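Local coordinates for protein sorbitol-6-phosphate dehydrogenase (Erwinia amylovora CFBP1430, PDB 5O3Z) that oxidises sorbitol 6-phosphate to fructose 6-phosphate with NAD+ as electron acceptor, as a member of the short-chain dehydrogenase/reductase family, at residues K137-Q142 / A242-A247; D221-K226 / G258-F263; G189-S194 / C229-V234; Q142-S147 / A160-G165. One frame throughout, in Å; residues are numbered along the deposited sequence.

Overall arrangement
All four contacts belong to one Rossmann-type domain with a seven-stranded parallel sheet. Contacts 1 and 4 share Gln142 on strand 139-145, centres about 19 Å apart: contact 1 at its start, contact 4 at its far end with helix 156-176. Along the chain contact 1 spans contacts 4 and 3 and crosses contact 2. Contacts 3 and 2 interlace, centres about 13 Å apart, between the loops after strands 182-188 and 253-256 and the region from helix 215-220 into helix 231-242. Lys146 of contact 4 packs on Gln260 (contact 2) and Asn190 (contact 3), at the sheet end where the family's cofactor and active site usually lie. Contacts 1, 2 and 3 touch the second subunit, contact 4 the fourth.

Contact 1 of 4, residues K137-Q142 / A242-A247; sequences KGRIIQ and ASDKAA
The guanidinium of Arg139 meets Ser243 by its edge: NH2 donates to Ser243 O at 2.9 Å, with an N-H...O angle of 159° and the oxygen close to the guanidinium plane, although the donor stands above the carbonyl's own plane. A second bond lies at the edge too, NH1 giving a hydrogen to Gly138 O at 3.1 Å, so the flat group spans from its own strand to the turn. Ala242 O and the CA atoms of Asp244 and Ala247 approach it obliquely. Asp244 OD1, 4.0 Å from Arg139 NH2, sits well out of the plane and contributes charge alone. Ala247 CB comes within 3.8 Å of the same nitrogen. The aliphatic part of Arg139 lies over Ala242, its CG 3.4 Å from Ala242 O; a bend at chi2 (-72°) then swings CD round. Arg139 NE makes a weak bond to Tyr241 O, beside the end of helix 231-242. Two residues further along the strand, the methyl Ile141 CD1 touches Ala242 CB at 3.9 Å. On the loop side, Ser243 OG accepts from Lys245 N in an ST turn. Such a join, between the start of a central parallel strand and the loop leaving the helix that packs against the sheet, belongs to the layered alpha/beta/alpha architecture of a Rossmann fold.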
loop_
_atom_site.group_PDB
_atom_site.type_symbol
_atom_site.label_atom_id
_atom_site.label_comp_id
_atom_site.label_asym_id
_atom_site.label_seq_id
_atom_site.Cartn_x
_atom_site.Cartn_y
_atom_site.Cartn_z
ATOM N N LYS A 137 -17.896 -2.354 23.525
ATOM C CA LYS A 137 -16.757 -2.579 22.678
ATOM C C LYS A 137 -17.334 -2.682 21.319
ATOM O O LYS A 137 -17.560 -3.797 20.795
ATOM C CB LYS A 137 -16.074 -3.883 23.013
ATOM C CG LYS A 137 -15.451 -3.948 24.391
ATOM C CD LYS A 137 -15.170 -5.429 24.683
ATOM C CE LYS A 137 -14.932 -5.699 26.148
ATOM N NZ LYS A 137 -14.077 -4.657 26.777
ATOM N N GLY A 138 -17.596 -1.515 20.742
ATOM C CA GLY A 138 -18.448 -1.411 19.554
ATOM C C GLY A 138 -17.697 -1.589 18.246
ATOM O O GLY A 138 -16.530 -1.835 18.245
ATOM N N ARG A 139 -18.446 -1.540 17.151
ATOM C CA ARG A 139 -17.972 -1.648 15.807
ATOM C C ARG A 139 -18.512 -0.490 14.943
ATOM O O ARG A 139 -19.674 -0.070 15.088
ATOM C CB ARG A 139 -18.500 -2.914 15.273
ATOM C CG ARG A 139 -18.085 -4.112 16.087
ATOM C CD ARG A 139 -16.632 -4.397 15.870
ATOM N NE ARG A 139 -16.146 -5.613 16.445
ATOM C CZ ARG A 139 -15.511 -5.732 17.598
ATOM N NH1 ARG A 139 -15.352 -4.711 18.432
ATOM N NH2 ARG A 139 -15.042 -6.949 17.960
ATOM N N ILE A 140 -17.685 0.017 14.040
ATOM C CA ILE A 140 -18.104 0.982 13.060
ATOM C C ILE A 140 -17.617 0.410 11.744
ATOM O O ILE A 140 -16.408 0.142 11.607
ATOM C CB ILE A 140 -17.507 2.370 13.303
ATOM C CG1 ILE A 140 -17.995 2.977 14.620
ATOM C CG2 ILE A 140 -17.811 3.279 12.123
ATOM C CD1 ILE A 140 -17.272 4.238 15.057
ATOM N N ILE A 141 -18.517 0.216 10.811
ATOM C CA ILE A 141 -18.131 -0.300 9.519
ATOM C C ILE A 141 -18.645 0.606 8.471
ATOM O O ILE A 141 -19.861 0.790 8.351
ATOM C CB ILE A 141 -18.654 -1.729 9.323
ATOM C CG1 ILE A 141 -17.844 -2.673 10.239
ATOM C CG2 ILE A 141 -18.489 -2.178 7.881
ATOM C CD1 ILE A 141 -18.491 -4.017 10.475
ATOM N N GLN A 142 -17.739 1.121 7.618
ATOM C CA GLN A 142 -18.137 1.903 6.450
ATOM C C GLN A 142 -18.204 1.126 5.146
ATOM O O GLN A 142 -17.270 0.419 4.775
ATOM C CB GLN A 142 -17.108 3.030 6.224
ATOM C CG GLN A 142 -17.570 4.120 5.252
ATOM C CD GLN A 142 -16.414 4.800 4.446
ATOM O OE1 GLN A 142 -15.255 4.340 4.433
ATOM N NE2 GLN A 142 -16.777 5.855 3.689
ATOM N N ALA A 242 -17.712 -7.313 12.371
ATOM C CA ALA A 242 -18.589 -6.822 13.471
ATOM C C ALA A 242 -18.605 -7.746 14.693
ATOM O O ALA A 242 -18.983 -7.338 15.795
ATOM C CB ALA A 242 -20.009 -6.646 12.930
ATOM N N SER A 243 -18.141 -8.989 14.527
ATOM C CA SER A 243 -18.205 -9.984 15.579
ATOM C C SER A 243 -17.124 -9.765 16.649
ATOM O O SER A 243 -16.096 -9.114 16.420
ATOM C CB SER A 243 -18.065 -11.381 14.953
ATOM O OG SER A 243 -16.686 -11.750 14.899
ATOM N N ASP A 244 -17.273 -10.399 17.806
ATOM C CA ASP A 244 -16.178 -10.417 18.802
ATOM C C ASP A 244 -14.983 -11.256 18.344
ATOM O O ASP A 244 -13.911 -11.174 18.930
ATOM C CB ASP A 244 -16.705 -10.874 20.167
ATOM C CG ASP A 244 -17.786 -9.902 20.728
ATOM O OD1 ASP A 244 -17.640 -8.668 20.526
ATOM O OD2 ASP A 244 -18.796 -10.348 21.348
ATOM N N LYS A 245 -15.147 -12.020 17.275
ATOM C CA LYS A 245 -14.012 -12.829 16.721
ATOM C C LYS A 245 -12.870 -11.991 16.044
ATOM O O LYS A 245 -11.721 -12.449 15.981
ATOM C CB LYS A 245 -14.545 -13.873 15.741
ATOM C CG LYS A 245 -15.359 -14.972 16.412
ATOM C CD LYS A 245 -16.302 -15.639 15.418
ATOM C CE LYS A 245 -16.759 -16.968 15.985
ATOM N NZ LYS A 245 -17.557 -17.815 15.065
ATOM N N ALA A 246 -13.221 -10.771 15.619
ATOM C CA ALA A 246 -12.351 -9.807 14.954
ATOM C C ALA A 246 -11.967 -8.671 15.886
ATOM O O ALA A 246 -11.618 -7.577 15.419
ATOM C CB ALA A 246 -13.048 -9.277 13.716
ATOM N N ALA A 247 -11.953 -8.907 17.204
ATOM C CA ALA A 247 -11.585 -7.876 18.170
ATOM C C ALA A 247 -10.165 -7.313 18.081
ATOM O O ALA A 247 -9.953 -6.195 18.497
ATOM C CB ALA A 247 -11.854 -8.328 19.618
#

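Contact 2 of 4, residues D221-K226 / G258-F263; sequences DKVPLK and GGQVMF
Leu225 and Gly258 are joined by a backbone hydrogen bond, Leu225 N to Gly258 O at 3.1 Å, nearly straight at 167° and in the carbonyl plane. Carbon atoms crowd the same oxygen: Val223 CG1 at 3.3 Å and Pro224 CD at 3.4 Å. The proline ring edges along the glycine pair, CG lying 3.5 Å from Gly259 O, while Leu225 CD1 rests 3.6 Å from Gly258 CA. Both glycines have positive phi, which favours this residue; a beta carbon would have no room at Gly258 beside Val223 CG1, and little at Gly259 beside Pro224 CG. A looser layer is made by Gln260, its CG anti to the backbone N (chi1 -165°) and its chain then extended. Its OE1 touches Val223 CG2 with the two side chains about at right angles, and NE2 lies 3.9 Å from Lys222 CE. The first loop holds a type I turn from Val223 to Lys226, closed by the backbone. Lys226 NZ also bonds Val223 O at 3.0 Å, from the carbonyl face opposite Lys226 N. Tyr248, Leu174 and Ala247 of the second subunit pack on Val223, Pro224 and Leu225, and Gly258 makes backbone hydrogen bonds to that subunit. Between the two segments the one hydrogen bond is main chain to main chain; the rest is mostly side-chain carbon against glycine backbone, a fit of shape more than of charge.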
loop_
_atom_site.group_PDB
_atom_site.type_symbol
_atom_site.label_atom_id
_atom_site.label_comp_id
_atom_site.label_asym_id
_atom_site.label_seq_id
_atom_site.Cartn_x
_atom_site.Cartn_y
_atom_site.Cartn_z
ATOM N N ASP A 221 -14.641 -9.620 -16.578
ATOM C CA ASP A 221 -13.385 -10.136 -17.064
ATOM C C ASP A 221 -12.220 -9.412 -16.392
ATOM O O ASP A 221 -11.120 -9.920 -16.387
ATOM C CB ASP A 221 -13.372 -10.098 -18.622
ATOM C CG ASP A 221 -11.988 -9.974 -19.225
ATOM O OD1 ASP A 221 -11.484 -8.827 -19.343
ATOM O OD2 ASP A 221 -11.424 -10.998 -19.649
ATOM N N LYS A 222 -12.468 -8.263 -15.776
ATOM C CA LYS A 222 -11.454 -7.650 -14.930
ATOM C C LYS A 222 -11.260 -8.349 -13.595
ATOM O O LYS A 222 -10.237 -8.139 -12.971
ATOM C CB LYS A 222 -11.745 -6.153 -14.724
ATOM C CG LYS A 222 -11.435 -5.288 -15.943
ATOM C CD LYS A 222 -11.881 -3.839 -15.709
ATOM C CE LYS A 222 -10.740 -2.929 -15.276
ATOM N NZ LYS A 222 -9.958 -2.489 -16.468
ATOM N N VAL A 223 -12.195 -9.175 -13.140
ATOM C CA VAL A 223 -12.095 -9.772 -11.818
ATOM C C VAL A 223 -11.385 -11.140 -11.943
ATOM O O VAL A 223 -11.794 -11.943 -12.733
ATOM C CB VAL A 223 -13.501 -9.941 -11.206
ATOM C CG1 VAL A 223 -13.432 -10.423 -9.738
ATOM C CG2 VAL A 223 -14.264 -8.627 -11.266
ATOM N N PRO A 224 -10.342 -11.423 -11.159
ATOM C CA PRO A 224 -9.804 -12.800 -11.271
ATOM C C PRO A 224 -10.871 -13.908 -11.018
ATOM O O PRO A 224 -11.008 -14.814 -11.859
ATOM C CB PRO A 224 -8.714 -12.811 -10.241
ATOM C CG PRO A 224 -8.175 -11.430 -10.352
ATOM C CD PRO A 224 -9.374 -10.538 -10.474
ATOM N N LEU A 225 -11.681 -13.778 -9.990
ATOM C CA LEU A 225 -12.730 -14.742 -9.718
ATOM C C LEU A 225 -13.867 -14.747 -10.701
ATOM O O LEU A 225 -14.730 -15.583 -10.572
ATOM C CB LEU A 225 -13.225 -14.622 -8.293
ATOM C CG LEU A 225 -12.332 -15.156 -7.191
ATOM C CD1 LEU A 225 -12.716 -14.717 -5.806
ATOM C CD2 LEU A 225 -12.325 -16.652 -7.238
ATOM N N LYS A 226 -13.830 -13.913 -11.724
ATOM C CA LYS A 226 -14.777 -13.850 -12.853
ATOM C C LYS A 226 -16.264 -13.682 -12.448
ATOM O O LYS A 226 -17.183 -14.308 -13.023
ATOM C CB LYS A 226 -14.594 -15.034 -13.834
ATOM C CG LYS A 226 -13.185 -15.152 -14.437
ATOM C CD LYS A 226 -12.811 -13.879 -15.177
ATOM C CE LYS A 226 -11.480 -13.874 -15.888
ATOM N NZ LYS A 226 -10.417 -13.111 -15.143
ATOM N N GLY A 258 -13.091 -9.904 -5.300
ATOM C CA GLY A 258 -12.784 -11.095 -6.160
ATOM C C GLY A 258 -11.383 -11.106 -6.686
ATOM O O GLY A 258 -11.113 -11.644 -7.774
ATOM N N GLY A 259 -10.467 -10.521 -5.900
ATOM C CA GLY A 259 -9.067 -10.394 -6.298
ATOM C C GLY A 259 -8.642 -9.317 -7.259
ATOM O O GLY A 259 -7.463 -9.255 -7.660
ATOM N N GLN A 260 -9.563 -8.432 -7.653
ATOM C CA GLN A 260 -9.224 -7.295 -8.466
ATOM C C GLN A 260 -8.173 -6.385 -7.836
ATOM O O GLN A 260 -7.323 -5.853 -8.566
ATOM C CB GLN A 260 -10.505 -6.466 -8.844
ATOM C CG GLN A 260 -10.205 -5.508 -9.991
ATOM C CD GLN A 260 -11.391 -4.858 -10.655
ATOM O OE1 GLN A 260 -12.554 -5.270 -10.449
ATOM N NE2 GLN A 260 -11.110 -3.816 -11.472
ATOM N N VAL A 261 -8.246 -6.198 -6.526
ATOM C CA VAL A 261 -7.371 -5.325 -5.735
ATOM C C VAL A 261 -6.759 -6.153 -4.643
ATOM O O VAL A 261 -7.456 -6.746 -3.905
ATOM C CB VAL A 261 -8.169 -4.180 -5.031
ATOM C CG1 VAL A 261 -7.245 -3.319 -4.175
ATOM C CG2 VAL A 261 -8.875 -3.298 -6.046
ATOM N N MET A 262 -5.450 -6.283 -4.623
ATOM C CA MET A 262 -4.780 -7.140 -3.655
ATOM C C MET A 262 -3.776 -6.349 -2.790
ATOM O O MET A 262 -3.131 -6.920 -1.881
ATOM C CB MET A 262 -4.069 -8.237 -4.390
ATOM C CG MET A 262 -4.952 -9.350 -4.916
ATOM S SD MET A 262 -3.959 -10.529 -5.947
ATOM C CE MET A 262 -5.241 -11.433 -6.809
ATOM N N PHE A 263 -3.747 -5.038 -2.982
ATOM C CA PHE A 263 -2.946 -4.156 -2.129
ATOM C C PHE A 263 -3.877 -3.415 -1.156
ATOM O O PHE A 263 -5.041 -3.796 -1.009
ATOM C CB PHE A 263 -2.192 -3.170 -3.015
ATOM C CG PHE A 263 -3.093 -2.398 -3.986
ATOM C CD1 PHE A 263 -3.444 -2.952 -5.183
ATOM C CD2 PHE A 263 -3.609 -1.143 -3.633
ATOM C CE1 PHE A 263 -4.256 -2.289 -6.069
ATOM C CE2 PHE A 263 -4.402 -0.452 -4.533
ATOM C CZ PHE A 263 -4.744 -1.046 -5.725
ATOM O OXT PHE A 263 -3.504 -2.390 -0.573
#

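Contact 3 of 4, residues G189-S194 / C229-V234; sequences GNLLKS and CDYQDV
Leu191 carries the meeting with Cys229 and Tyr231, and its contacts begin at the backbone, where the CA-H points almost straight (171°) at Cys229 O, 3.5 Å away. CB passes the same oxygen at 4.1 Å. CG stands anti to the carbonyl carbon (chi1 -49°), and beyond it the two methyls part. CD2 settles against Cys229, 3.6 Å from its O and 3.8 Å from its SG, and just reaches Val234 CG2. CD1 goes to the edge of the Tyr231 ring, 4.4 Å from CE1, near the ring plane. Cys229 presents its sulfur because SG stands anti to the backbone N (chi1 -177°). One firm polar link accompanies this, Cys229 N to Asn190 O at 2.8 Å, the donor somewhat tilted from the carbonyl plane. Ser194 OG lies 3.5 Å from Tyr231 OH, a long, weak pair, and Leu191 O is also in reach, so the serine proton is not assigned. Tyr231 further leans on Phe21 of helix 17-28, and on Pro195 and Met196 of helix 195-199. Asp230 and Asp233 hold each other's backbone N-H, closing the start of the helix. The contact thus joins the loop after strand 182-188, which in short-chain dehydrogenases commonly borders the cofactor and substrate pocket, to a helix N-terminus closed by a capping box.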
loop_
_atom_site.group_PDB
_atom_site.type_symbol
_atom_site.label_atom_id
_atom_site.label_comp_id
_atom_site.label_asym_id
_atom_site.label_seq_id
_atom_site.Cartn_x
_atom_site.Cartn_y
_atom_site.Cartn_z
ATOM N N GLY A 189 -16.062 -4.328 -4.615
ATOM C CA GLY A 189 -16.004 -4.286 -6.057
ATOM C C GLY A 189 -17.370 -3.842 -6.572
ATOM O O GLY A 189 -18.173 -3.310 -5.811
ATOM N N ASN A 190 -17.638 -4.119 -7.830
ATOM C CA ASN A 190 -18.808 -3.630 -8.526
ATOM C C ASN A 190 -20.003 -4.543 -8.252
ATOM O O ASN A 190 -19.891 -5.766 -8.383
ATOM C CB ASN A 190 -18.564 -3.615 -10.037
ATOM C CG ASN A 190 -17.464 -2.655 -10.471
ATOM O OD1 ASN A 190 -17.532 -1.448 -10.198
ATOM N ND2 ASN A 190 -16.513 -3.161 -11.278
ATOM N N LEU A 191 -21.129 -3.956 -7.842
ATOM C CA LEU A 191 -22.374 -4.697 -7.546
ATOM C C LEU A 191 -23.175 -4.712 -8.839
ATOM O O LEU A 191 -24.120 -3.931 -9.040
ATOM C CB LEU A 191 -23.094 -4.004 -6.423
ATOM C CG LEU A 191 -22.216 -3.672 -5.217
ATOM C CD1 LEU A 191 -22.877 -2.592 -4.391
ATOM C CD2 LEU A 191 -22.051 -4.904 -4.370
ATOM N N LEU A 192 -22.761 -5.588 -9.752
ATOM C CA LEU A 192 -23.202 -5.550 -11.160
ATOM C C LEU A 192 -24.729 -5.717 -11.347
ATOM O O LEU A 192 -25.311 -5.188 -12.296
ATOM C CB LEU A 192 -22.461 -6.615 -11.967
ATOM C CG LEU A 192 -20.940 -6.560 -12.035
ATOM C CD1 LEU A 192 -20.360 -7.817 -12.686
ATOM C CD2 LEU A 192 -20.500 -5.326 -12.794
ATOM N N LYS A 193 -25.347 -6.450 -10.434
ATOM C CA LYS A 193 -26.793 -6.678 -10.432
ATOM C C LYS A 193 -27.558 -5.724 -9.524
ATOM O O LYS A 193 -28.741 -5.926 -9.263
ATOM C CB LYS A 193 -27.055 -8.119 -10.026
ATOM C CG LYS A 193 -26.707 -9.075 -11.158
ATOM C CD LYS A 193 -26.543 -10.494 -10.631
ATOM C CE LYS A 193 -25.420 -11.232 -11.357
ATOM N NZ LYS A 193 -25.174 -12.565 -10.749
ATOM N N SER A 194 -26.896 -4.680 -9.047
ATOM C CA SER A 194 -27.594 -3.579 -8.444
ATOM C C SER A 194 -28.486 -2.911 -9.459
ATOM O O SER A 194 -28.145 -2.834 -10.623
ATOM C CB SER A 194 -26.615 -2.542 -7.957
ATOM O OG SER A 194 -25.965 -3.028 -6.809
ATOM N N CYS A 229 -19.541 -8.379 -7.562
ATOM C CA CYS A 229 -19.694 -8.463 -6.118
ATOM C C CYS A 229 -21.168 -8.644 -5.807
ATOM O O CYS A 229 -22.010 -7.970 -6.350
ATOM C CB CYS A 229 -19.133 -7.230 -5.395
ATOM S SG CYS A 229 -19.190 -7.238 -3.596
ATOM N N ASP A 230 -21.503 -9.494 -4.885
ATOM C CA ASP A 230 -22.911 -9.508 -4.524
ATOM C C ASP A 230 -23.173 -9.145 -3.075
ATOM O O ASP A 230 -22.270 -9.025 -2.244
ATOM C CB ASP A 230 -23.599 -10.805 -5.040
ATOM C CG ASP A 230 -23.237 -12.044 -4.227
ATOM O OD1 ASP A 230 -22.657 -11.882 -3.137
ATOM O OD2 ASP A 230 -23.578 -13.190 -4.655
ATOM N N TYR A 231 -24.442 -8.925 -2.757
ATOM C CA TYR A 231 -24.778 -8.342 -1.461
ATOM C C TYR A 231 -24.435 -9.269 -0.344
ATOM O O TYR A 231 -24.139 -8.850 0.809
ATOM C CB TYR A 231 -26.294 -7.968 -1.379
ATOM C CG TYR A 231 -26.845 -6.850 -2.276
ATOM C CD1 TYR A 231 -26.067 -5.752 -2.684
ATOM C CD2 TYR A 231 -28.175 -6.857 -2.648
ATOM C CE1 TYR A 231 -26.620 -4.727 -3.447
ATOM C CE2 TYR A 231 -28.728 -5.839 -3.420
ATOM C CZ TYR A 231 -27.943 -4.780 -3.822
ATOM O OH TYR A 231 -28.493 -3.779 -4.580
ATOM N N GLN A 232 -24.522 -10.569 -0.623
ATOM C CA GLN A 232 -24.211 -11.546 0.412
ATOM C C GLN A 232 -22.711 -11.548 0.789
ATOM O O GLN A 232 -22.349 -11.719 1.944
ATOM C CB GLN A 232 -24.696 -12.962 -0.006
ATOM C CG GLN A 232 -24.514 -14.008 1.079
ATOM C CD GLN A 232 -25.484 -13.828 2.209
ATOM O OE1 GLN A 232 -26.677 -13.647 1.958
ATOM N NE2 GLN A 232 -25.024 -13.855 3.399
ATOM N N ASP A 233 -21.843 -11.327 -0.185
ATOM C CA ASP A 233 -20.379 -11.197 0.146
ATOM C C ASP A 233 -20.171 -10.054 1.102
ATOM O O ASP A 233 -19.491 -10.150 2.046
ATOM C CB ASP A 233 -19.564 -10.929 -1.107
ATOM C CG ASP A 233 -19.768 -11.939 -2.166
ATOM O OD1 ASP A 233 -19.698 -13.160 -1.866
ATOM O OD2 ASP A 233 -19.978 -11.509 -3.289
ATOM N N VAL A 234 -20.865 -8.956 0.865
ATOM C CA VAL A 234 -20.759 -7.820 1.746
ATOM C C VAL A 234 -21.155 -8.146 3.162
ATOM O O VAL A 234 -20.426 -7.891 4.131
ATOM C CB VAL A 234 -21.571 -6.618 1.202
ATOM C CG1 VAL A 234 -21.424 -5.412 2.118
ATOM C CG2 VAL A 234 -21.105 -6.224 -0.192
#

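Contact 4 of 4, residues Q142-S147 / A160-G165; sequences QINSKS and AAKFGG
Asn144 and Lys162 pass each other in opposite directions, and both N-H groups and the oxygen of the asparagine amide have partners. ND2 donates to Lys162 O at 3.0 Å, almost linear (174°) and in the amide plane, and to Gln142 OE1 at 2.9 Å; OD1 accepts Ser145 N at 2.8 Å on a lone pair. Three bonds thus fix the rotation of the amide. Gln142 OE1 also accepts from Ser185 OG. Gln142 NE2 gives to two waters: water 1 at 2.8 Å, which also lies 2.7 Å from Ala161 O, and water 2 at 2.7 Å. Water 2 is shared with Lys162 NZ, 3.1 Å away. NZ also has weak bonds to Ile143 O (3.4 Å), Asn116 OD1 and Ala93 O. A bend at chi2 (-56°) turns CD of Lys162 alongside Asn144. Ser145 OG takes Ser147 N in an ST turn, and Ser147 O meets the edge of the Phe163 ring. Tyr158 and Lys162 fit the Tyr-x-x-x-Lys pattern of short-chain dehydrogenases, with Ser145 and Asn116 in positions consistent with the family's active site. Asn144 thus holds the lysine's backbone to the strand, while Gln142 reaches its amine through water 2, a second-shell role.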
loop_
_atom_site.group_PDB
_atom_site.type_symbol
_atom_site.label_atom_id
_atom_site.label_comp_id
_atom_site.label_asym_id
_atom_site.label_seq_id
_atom_site.Cartn_x
_atom_site.Cartn_y
_atom_site.Cartn_z
ATOM N N GLN A 142 -17.739 1.121 7.618
ATOM C CA GLN A 142 -18.137 1.903 6.450
ATOM C C GLN A 142 -18.204 1.126 5.146
ATOM O O GLN A 142 -17.270 0.419 4.775
ATOM C CB GLN A 142 -17.108 3.030 6.224
ATOM C CG GLN A 142 -17.570 4.120 5.252
ATOM C CD GLN A 142 -16.414 4.800 4.446
ATOM O OE1 GLN A 142 -15.255 4.340 4.433
ATOM N NE2 GLN A 142 -16.777 5.855 3.689
ATOM N N ILE A 143 -19.235 1.322 4.373
ATOM C CA ILE A 143 -19.284 0.790 2.995
ATOM C C ILE A 143 -18.472 1.735 2.087
ATOM O O ILE A 143 -18.777 2.901 2.011
ATOM C CB ILE A 143 -20.712 0.677 2.496
ATOM C CG1 ILE A 143 -21.574 -0.166 3.475
ATOM C CG2 ILE A 143 -20.731 0.088 1.119
ATOM C CD1 ILE A 143 -20.890 -1.470 3.994
ATOM N N ASN A 144 -17.404 1.213 1.460
ATOM C CA ASN A 144 -16.511 1.985 0.656
ATOM C C ASN A 144 -16.475 1.191 -0.661
ATOM O O ASN A 144 -17.419 0.406 -0.957
ATOM C CB ASN A 144 -15.193 2.181 1.447
ATOM C CG ASN A 144 -14.327 3.344 0.921
ATOM O OD1 ASN A 144 -14.006 3.431 -0.274
ATOM N ND2 ASN A 144 -13.944 4.200 1.822
ATOM N N SER A 145 -15.397 1.322 -1.414
ATOM C CA SER A 145 -15.372 1.022 -2.808
ATOM C C SER A 145 -13.921 0.711 -3.153
ATOM O O SER A 145 -13.003 1.230 -2.507
ATOM C CB SER A 145 -15.820 2.219 -3.612
ATOM O OG SER A 145 -15.693 2.031 -5.037
ATOM N N LYS A 146 -13.714 -0.050 -4.204
ATOM C CA LYS A 146 -12.359 -0.140 -4.755
ATOM C C LYS A 146 -11.839 1.237 -5.238
ATOM O O LYS A 146 -10.635 1.496 -5.236
ATOM C CB LYS A 146 -12.314 -1.192 -5.840
ATOM C CG LYS A 146 -13.111 -0.877 -7.056
ATOM C CD LYS A 146 -12.843 -1.949 -8.085
ATOM C CE LYS A 146 -13.878 -1.996 -9.178
ATOM N NZ LYS A 146 -13.514 -1.011 -10.231
ATOM N N SER A 147 -12.744 2.151 -5.546
ATOM C CA SER A 147 -12.404 3.506 -5.853
ATOM C C SER A 147 -11.816 4.258 -4.672
ATOM O O SER A 147 -11.300 5.326 -4.901
ATOM C CB SER A 147 -13.605 4.248 -6.476
ATOM O OG SER A 147 -14.038 3.611 -7.658
ATOM N N ALA A 160 -11.792 10.947 -4.316
ATOM C CA ALA A 160 -11.385 11.843 -3.265
ATOM C C ALA A 160 -12.117 11.498 -1.935
ATOM O O ALA A 160 -11.517 11.381 -0.854
ATOM C CB ALA A 160 -11.662 13.284 -3.707
ATOM N N ALA A 161 -13.425 11.296 -2.044
ATOM C CA ALA A 161 -14.242 11.110 -0.877
ATOM C C ALA A 161 -14.067 9.719 -0.299
ATOM O O ALA A 161 -14.046 9.591 0.867
ATOM C CB ALA A 161 -15.689 11.322 -1.254
ATOM N N LYS A 162 -13.913 8.693 -1.162
ATOM C CA LYS A 162 -13.739 7.321 -0.734
ATOM C C LYS A 162 -12.360 7.092 -0.176
ATOM O O LYS A 162 -12.240 6.483 0.850
ATOM C CB LYS A 162 -14.017 6.326 -1.866
ATOM C CG LYS A 162 -15.495 6.196 -2.268
ATOM C CD LYS A 162 -16.410 5.826 -1.102
ATOM C CE LYS A 162 -17.894 5.842 -1.508
ATOM N NZ LYS A 162 -18.767 5.247 -0.447
ATOM N N PHE A 163 -11.317 7.613 -0.810
ATOM C CA PHE A 163 -10.009 7.625 -0.105
ATOM C C PHE A 163 -10.074 8.336 1.257
ATOM O O PHE A 163 -9.583 7.868 2.316
ATOM C CB PHE A 163 -8.990 8.360 -0.996
ATOM C CG PHE A 163 -8.232 7.474 -1.953
ATOM C CD1 PHE A 163 -8.853 6.920 -3.063
ATOM C CD2 PHE A 163 -6.906 7.247 -1.778
ATOM C CE1 PHE A 163 -8.153 6.109 -3.938
ATOM C CE2 PHE A 163 -6.194 6.453 -2.670
ATOM C CZ PHE A 163 -6.798 5.940 -3.774
ATOM N N GLY A 164 -10.711 9.499 1.272
ATOM C CA GLY A 164 -10.883 10.231 2.525
ATOM C C GLY A 164 -11.564 9.415 3.599
ATOM O O GLY A 164 -11.129 9.418 4.760
ATOM N N GLY A 165 -12.508 8.595 3.190
ATOM C CA GLY A 165 -13.071 7.623 4.163
ATOM C C GLY A 165 -12.056 6.654 4.810
ATOM O O GLY A 165 -12.191 6.281 5.956
HETATM O O HOH W 1 -15.820 7.946 2.159
HETATM O O HOH W 2 -19.040 6.620 2.347
#